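Local structure of type II toxin-antitoxin system RelE/ParE family toxin (Pyrococcus horikoshii, 1WMI) at residues 50-58 with 66-74. The protein is a RelE/ParE-family toxin of a type II toxin-antitoxin system, probably an mRNA-cleaving inhibitor of translation that is held in check by its antitoxin. Residues are numbered along the deposited sequence; the frame is centred on the assembly and turned at random.
Sequences GTGDLDLYR and VIYSVNWKD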
ATOM      1  N   GLY A  50       4.479 -11.375  -8.936  1.00 48.74           N
ATOM      2  CA  GLY A  50       5.925 -11.461  -9.003  1.00 52.38           C
ATOM      3  C   GLY A  50       6.298 -12.782  -9.644  1.00 54.79           C
ATOM      4  O   GLY A  50       5.794 -13.828  -9.239  1.00 55.34           O
ATOM      5  N   THR A  51       7.183 -12.750 -10.637  1.00 57.09           N
ATOM      6  CA  THR A  51       7.567 -13.977 -11.323  1.00 60.00           C
ATOM      7  C   THR A  51       9.003 -13.995 -11.847  1.00 61.32           C
ATOM      8  O   THR A  51       9.268 -14.556 -12.907  1.00 62.85           O
ATOM      9  CB  THR A  51       6.596 -14.255 -12.509  1.00 59.71           C
ATOM     10  OG1 THR A  51       5.248 -14.293 -12.023  1.00 59.88           O
ATOM     11  CG2 THR A  51       6.918 -15.590 -13.185  1.00 60.81           C
ATOM     12  N   GLY A  52       9.932 -13.392 -11.111  1.00 62.56           N
ATOM     13  CA  GLY A  52      11.319 -13.388 -11.550  1.00 63.92           C
ATOM     14  C   GLY A  52      11.582 -12.711 -12.890  1.00 63.55           C
ATOM     15  O   GLY A  52      12.607 -12.062 -13.077  1.00 63.79           O
ATOM     16  N   ASP A  53      10.667 -12.872 -13.837  1.00 63.28           N
ATOM     17  CA  ASP A  53      10.810 -12.259 -15.150  1.00 62.07           C
ATOM     18  C   ASP A  53      10.155 -10.898 -15.123  1.00 58.88           C
ATOM     19  O   ASP A  53      10.792  -9.899 -14.793  1.00 60.01           O
ATOM     20  CB  ASP A  53      10.142 -13.126 -16.210  1.00 64.95           C
ATOM     21  CG  ASP A  53      11.093 -14.114 -16.824  1.00 68.22           C
ATOM     22  OD1 ASP A  53      12.000 -13.675 -17.562  1.00 70.21           O
ATOM     23  OD2 ASP A  53      10.940 -15.326 -16.567  1.00 71.70           O
ATOM     24  N   LEU A  54       8.885 -10.860 -15.505  1.00 54.71           N
ATOM     25  CA  LEU A  54       8.144  -9.619 -15.469  1.00 51.81           C
ATOM     26  C   LEU A  54       7.290  -9.649 -14.213  1.00 48.15           C
ATOM     27  O   LEU A  54       6.766 -10.695 -13.815  1.00 46.75           O
ATOM     28  CB  LEU A  54       7.252  -9.445 -16.707  1.00 52.63           C
ATOM     29  CG  LEU A  54       6.396 -10.577 -17.278  1.00 52.83           C
ATOM     30  CD1 LEU A  54       5.609 -11.277 -16.189  1.00 55.59           C
ATOM     31  CD2 LEU A  54       5.460  -9.990 -18.325  1.00 53.15           C
ATOM     32  N   ASP A  55       7.194  -8.501 -13.562  1.00 44.37           N
ATOM     33  CA  ASP A  55       6.391  -8.374 -12.363  1.00 40.33           C
ATOM     34  C   ASP A  55       5.303  -7.372 -12.684  1.00 39.30           C
ATOM     35  O   ASP A  55       5.510  -6.468 -13.498  1.00 38.49           O
ATOM     36  CB  ASP A  55       7.231  -7.835 -11.206  1.00 39.21           C
ATOM     37  CG  ASP A  55       8.276  -8.809 -10.743  1.00 37.07           C
ATOM     38  OD1 ASP A  55       9.136  -8.409  -9.934  1.00 34.88           O
ATOM     39  OD2 ASP A  55       8.231  -9.974 -11.180  1.00 40.20           O
ATOM     40  N   LEU A  56       4.141  -7.549 -12.062  1.00 38.34           N
ATOM     41  CA  LEU A  56       3.031  -6.625 -12.234  1.00 36.52           C
ATOM     42  C   LEU A  56       3.009  -5.849 -10.926  1.00 35.99           C
ATOM     43  O   LEU A  56       3.293  -6.404  -9.866  1.00 36.84           O
ATOM     44  CB  LEU A  56       1.709  -7.368 -12.433  1.00 37.11           C
ATOM     45  CG  LEU A  56       1.467  -8.052 -13.779  1.00 36.64           C
ATOM     46  CD1 LEU A  56       0.206  -8.867 -13.696  1.00 37.78           C
ATOM     47  CD2 LEU A  56       1.350  -7.018 -14.882  1.00 37.51           C
ATOM     48  N   TYR A  57       2.701  -4.562 -11.011  1.00 33.95           N
ATOM     49  CA  TYR A  57       2.660  -3.708  -9.839  1.00 32.91           C
ATOM     50  C   TYR A  57       1.463  -2.770  -9.911  1.00 32.35           C
ATOM     51  O   TYR A  57       0.861  -2.595 -10.969  1.00 29.41           O
ATOM     52  CB  TYR A  57       3.945  -2.870  -9.768  1.00 33.72           C
ATOM     53  CG  TYR A  57       5.208  -3.668  -9.520  1.00 34.65           C
ATOM     54  CD1 TYR A  57       5.549  -4.083  -8.234  1.00 32.93           C
ATOM     55  CD2 TYR A  57       6.057  -4.018 -10.572  1.00 32.46           C
ATOM     56  CE1 TYR A  57       6.696  -4.818  -8.001  1.00 31.33           C
ATOM     57  CE2 TYR A  57       7.212  -4.758 -10.346  1.00 31.18           C
ATOM     58  CZ  TYR A  57       7.522  -5.152  -9.054  1.00 31.93           C
ATOM     59  OH  TYR A  57       8.664  -5.866  -8.803  1.00 33.29           O
ATOM     60  N   ARG A  58       1.116  -2.189  -8.769  1.00 32.43           N
ATOM     61  CA  ARG A  58       0.034  -1.219  -8.695  1.00 32.70           C
ATOM     62  C   ARG A  58       0.568  -0.015  -7.946  1.00 32.44           C
ATOM     63  O   ARG A  58       1.007  -0.133  -6.799  1.00 31.67           O
ATOM     64  CB  ARG A  58      -1.182  -1.749  -7.935  1.00 32.21           C
ATOM     65  CG  ARG A  58      -2.303  -0.708  -7.869  1.00 33.67           C
ATOM     66  CD  ARG A  58      -2.827  -0.506  -6.456  1.00 37.72           C
ATOM     67  NE  ARG A  58      -1.776  -0.137  -5.513  1.00 39.96           N
ATOM     68  CZ  ARG A  58      -1.933  -0.135  -4.195  1.00 40.35           C
ATOM     69  NH1 ARG A  58      -0.930   0.215  -3.402  1.00 44.05           N
ATOM     70  NH2 ARG A  58      -3.094  -0.487  -3.668  1.00 39.11           N
ATOM     71  N   VAL A  66      -2.355   3.231 -11.004  1.00 31.42           N
ATOM     72  CA  VAL A  66      -1.793   2.792 -12.270  1.00 28.70           C
ATOM     73  C   VAL A  66      -1.160   1.423 -12.081  1.00 28.09           C
ATOM     74  O   VAL A  66      -0.453   1.187 -11.096  1.00 27.61           O
ATOM     75  CB  VAL A  66      -0.717   3.782 -12.807  1.00 28.38           C
ATOM     76  CG1 VAL A  66      -1.279   5.194 -12.879  1.00 25.25           C
ATOM     77  CG2 VAL A  66       0.504   3.752 -11.925  1.00 28.76           C
ATOM     78  N   ILE A  67      -1.440   0.514 -13.011  1.00 26.82           N
ATOM     79  CA  ILE A  67      -0.872  -0.829 -12.976  1.00 26.41           C
ATOM     80  C   ILE A  67       0.150  -0.947 -14.101  1.00 27.51           C
ATOM     81  O   ILE A  67      -0.121  -0.572 -15.242  1.00 28.80           O
ATOM     82  CB  ILE A  67      -1.954  -1.915 -13.147  1.00 25.26           C
ATOM     83  CG1 ILE A  67      -2.979  -1.805 -12.019  1.00 26.46           C
ATOM     84  CG2 ILE A  67      -1.314  -3.295 -13.108  1.00 25.56           C
ATOM     85  CD1 ILE A  67      -3.975  -2.969 -11.970  1.00 24.82           C
ATOM     86  N   TYR A  68       1.326  -1.468 -13.777  1.00 29.53           N
ATOM     87  CA  TYR A  68       2.392  -1.581 -14.760  1.00 28.45           C
ATOM     88  C   TYR A  68       3.231  -2.827 -14.576  1.00 29.46           C
ATOM     89  O   TYR A  68       3.156  -3.494 -13.546  1.00 33.78           O
ATOM     90  CB  TYR A  68       3.294  -0.341 -14.689  1.00 27.65           C
ATOM     91  CG  TYR A  68       4.071  -0.177 -13.395  1.00 23.52           C
ATOM     92  CD1 TYR A  68       5.377  -0.638 -13.281  1.00 21.36           C
ATOM     93  CD2 TYR A  68       3.510   0.486 -12.303  1.00 24.62           C
ATOM     94  CE1 TYR A  68       6.116  -0.440 -12.114  1.00 18.62           C
ATOM     95  CE2 TYR A  68       4.237   0.690 -11.134  1.00 22.58           C
ATOM     96  CZ  TYR A  68       5.542   0.226 -11.048  1.00 20.76           C
ATOM     97  OH  TYR A  68       6.274   0.442  -9.904  1.00 19.73           O
ATOM     98  N   SER A  69       4.028  -3.142 -15.589  1.00 27.34           N
ATOM     99  CA  SER A  69       4.893  -4.304 -15.528  1.00 27.80           C
ATOM    100  C   SER A  69       6.351  -3.891 -15.607  1.00 27.43           C
ATOM    101  O   SER A  69       6.684  -2.840 -16.153  1.00 28.33           O
ATOM    102  CB  SER A  69       4.574  -5.260 -16.670  1.00 28.52           C
ATOM    103  OG  SER A  69       4.677  -4.603 -17.916  1.00 27.18           O
ATOM    104  N   VAL A  70       7.218  -4.724 -15.048  1.00 29.01           N
ATOM    105  CA  VAL A  70       8.646  -4.462 -15.072  1.00 29.00           C
ATOM    106  C   VAL A  70       9.326  -5.689 -15.644  1.00 31.08           C
ATOM    107  O   VAL A  70       9.212  -6.790 -15.102  1.00 32.38           O
ATOM    108  CB  VAL A  70       9.219  -4.185 -13.653  1.00 28.55           C
ATOM    109  CG1 VAL A  70      10.739  -3.991 -13.725  1.00 24.77           C
ATOM    110  CG2 VAL A  70       8.571  -2.954 -13.062  1.00 25.60           C
ATOM    111  N   ASN A  71      10.006  -5.492 -16.766  1.00 33.76           N
ATOM    112  CA  ASN A  71      10.737  -6.557 -17.430  1.00 34.56           C
ATOM    113  C   ASN A  71      12.174  -6.258 -17.054  1.00 37.14           C
ATOM    114  O   ASN A  71      12.810  -5.385 -17.647  1.00 36.23           O
ATOM    115  CB  ASN A  71      10.557  -6.456 -18.941  1.00 37.39           C
ATOM    116  CG  ASN A  71      11.050  -7.684 -19.673  1.00 38.55           C
ATOM    117  OD1 ASN A  71      11.661  -8.568 -19.082  1.00 41.16           O
ATOM    118  ND2 ASN A  71      10.792  -7.738 -20.973  1.00 40.91           N
ATOM    119  N   TRP A  72      12.674  -6.969 -16.050  1.00 38.89           N
ATOM    120  CA  TRP A  72      14.028  -6.753 -15.573  1.00 40.70           C
ATOM    121  C   TRP A  72      15.107  -7.077 -16.586  1.00 42.22           C
ATOM    122  O   TRP A  72      16.124  -6.395 -16.637  1.00 42.93           O
ATOM    123  CB  TRP A  72      14.264  -7.555 -14.294  1.00 40.09           C
ATOM    124  CG  TRP A  72      13.270  -7.236 -13.220  1.00 38.27           C
ATOM    125  CD1 TRP A  72      12.114  -7.907 -12.954  1.00 38.41           C
ATOM    126  CD2 TRP A  72      13.332  -6.151 -12.283  1.00 34.80           C
ATOM    127  NE1 TRP A  72      11.451  -7.313 -11.907  1.00 38.13           N
ATOM    128  CE2 TRP A  72      12.174  -6.233 -11.474  1.00 36.64           C
ATOM    129  CE3 TRP A  72      14.248  -5.118 -12.047  1.00 31.96           C
ATOM    130  CZ2 TRP A  72      11.909  -5.319 -10.442  1.00 38.16           C
ATOM    131  CZ3 TRP A  72      13.988  -4.210 -11.024  1.00 34.27           C
ATOM    132  CH2 TRP A  72      12.825  -4.317 -10.232  1.00 37.35           C
ATOM    133  N   LYS A  73      14.881  -8.108 -17.395  1.00 45.06           N
ATOM    134  CA  LYS A  73      15.856  -8.529 -18.400  1.00 45.00           C
ATOM    135  C   LYS A  73      16.109  -7.448 -19.441  1.00 43.52           C
ATOM    136  O   LYS A  73      17.255  -7.105 -19.728  1.00 43.38           O
ATOM    137  CB  LYS A  73      15.368  -9.802 -19.098  1.00 48.09           C
ATOM    138  CG  LYS A  73      16.444 -10.535 -19.895  1.00 52.34           C
ATOM    139  CD  LYS A  73      16.163 -10.538 -21.396  1.00 54.79           C
ATOM    140  CE  LYS A  73      16.632  -9.267 -22.084  1.00 57.67           C
ATOM    141  NZ  LYS A  73      18.105  -9.183 -22.259  1.00 59.14           N
ATOM    142  N   ASP A  74      15.032  -6.908 -20.000  1.00 43.92           N
ATOM    143  CA  ASP A  74      15.132  -5.868 -21.020  1.00 44.75           C
ATOM    144  C   ASP A  74      15.111  -4.457 -20.436  1.00 42.99           C
ATOM    145  O   ASP A  74      15.379  -3.488 -21.144  1.00 42.71           O
ATOM    146  CB  ASP A  74      13.975  -5.998 -22.010  1.00 48.30           C
ATOM    147  CG  ASP A  74      13.934  -7.345 -22.695  1.00 51.48           C
ATOM    148  OD1 ASP A  74      12.843  -7.947 -22.751  1.00 53.16           O
ATOM    149  OD2 ASP A  74      14.981  -7.796 -23.199  1.00 54.64           O
TER
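Asp55 and Val70 form a hydrogen-bonded pair in the antiparallel beta hairpin of strands 54-60 and 65-71, within the sheet of this RelE/ParE fold. Their backbones bond in both directions: Val70 N gives to Asp55 O at 2.9 Å, Asp55 N to Val70 O at 3.1 Å. Tyr57 and Tyr68 repeat the pattern, with Tyr57 N to Tyr68 O at 2.8 Å. Leu56 and Arg58, at non-hydrogen-bonded positions, turn their backbone bonds to strand 46-49.

The buried Asp55 carboxylate has three donors. Thr51 N reaches OD2 from above the carboxylate plane in a nearly straight bond (169°), tying down the preceding loop, while OD1 takes weak bonds from Tyr57 OH and from Trp72 NE1 at the indole edge. A chi1 of 177° swings Val70 CG1 away from its own backbone N and over the centre of the indole face, leaving Val70 CG2 to meet Tyr57 CE2 at 3.5 Å. Tyr68 OH bonds Pro37 O. On the Leu54, Leu56 and Ser69 face packs the chain of another protein, probably the antitoxin, which also salt-bridges Arg58. Tyr57 CB sits over one face of the Tyr68 ring, 3.7 Å from Tyr68 CZ.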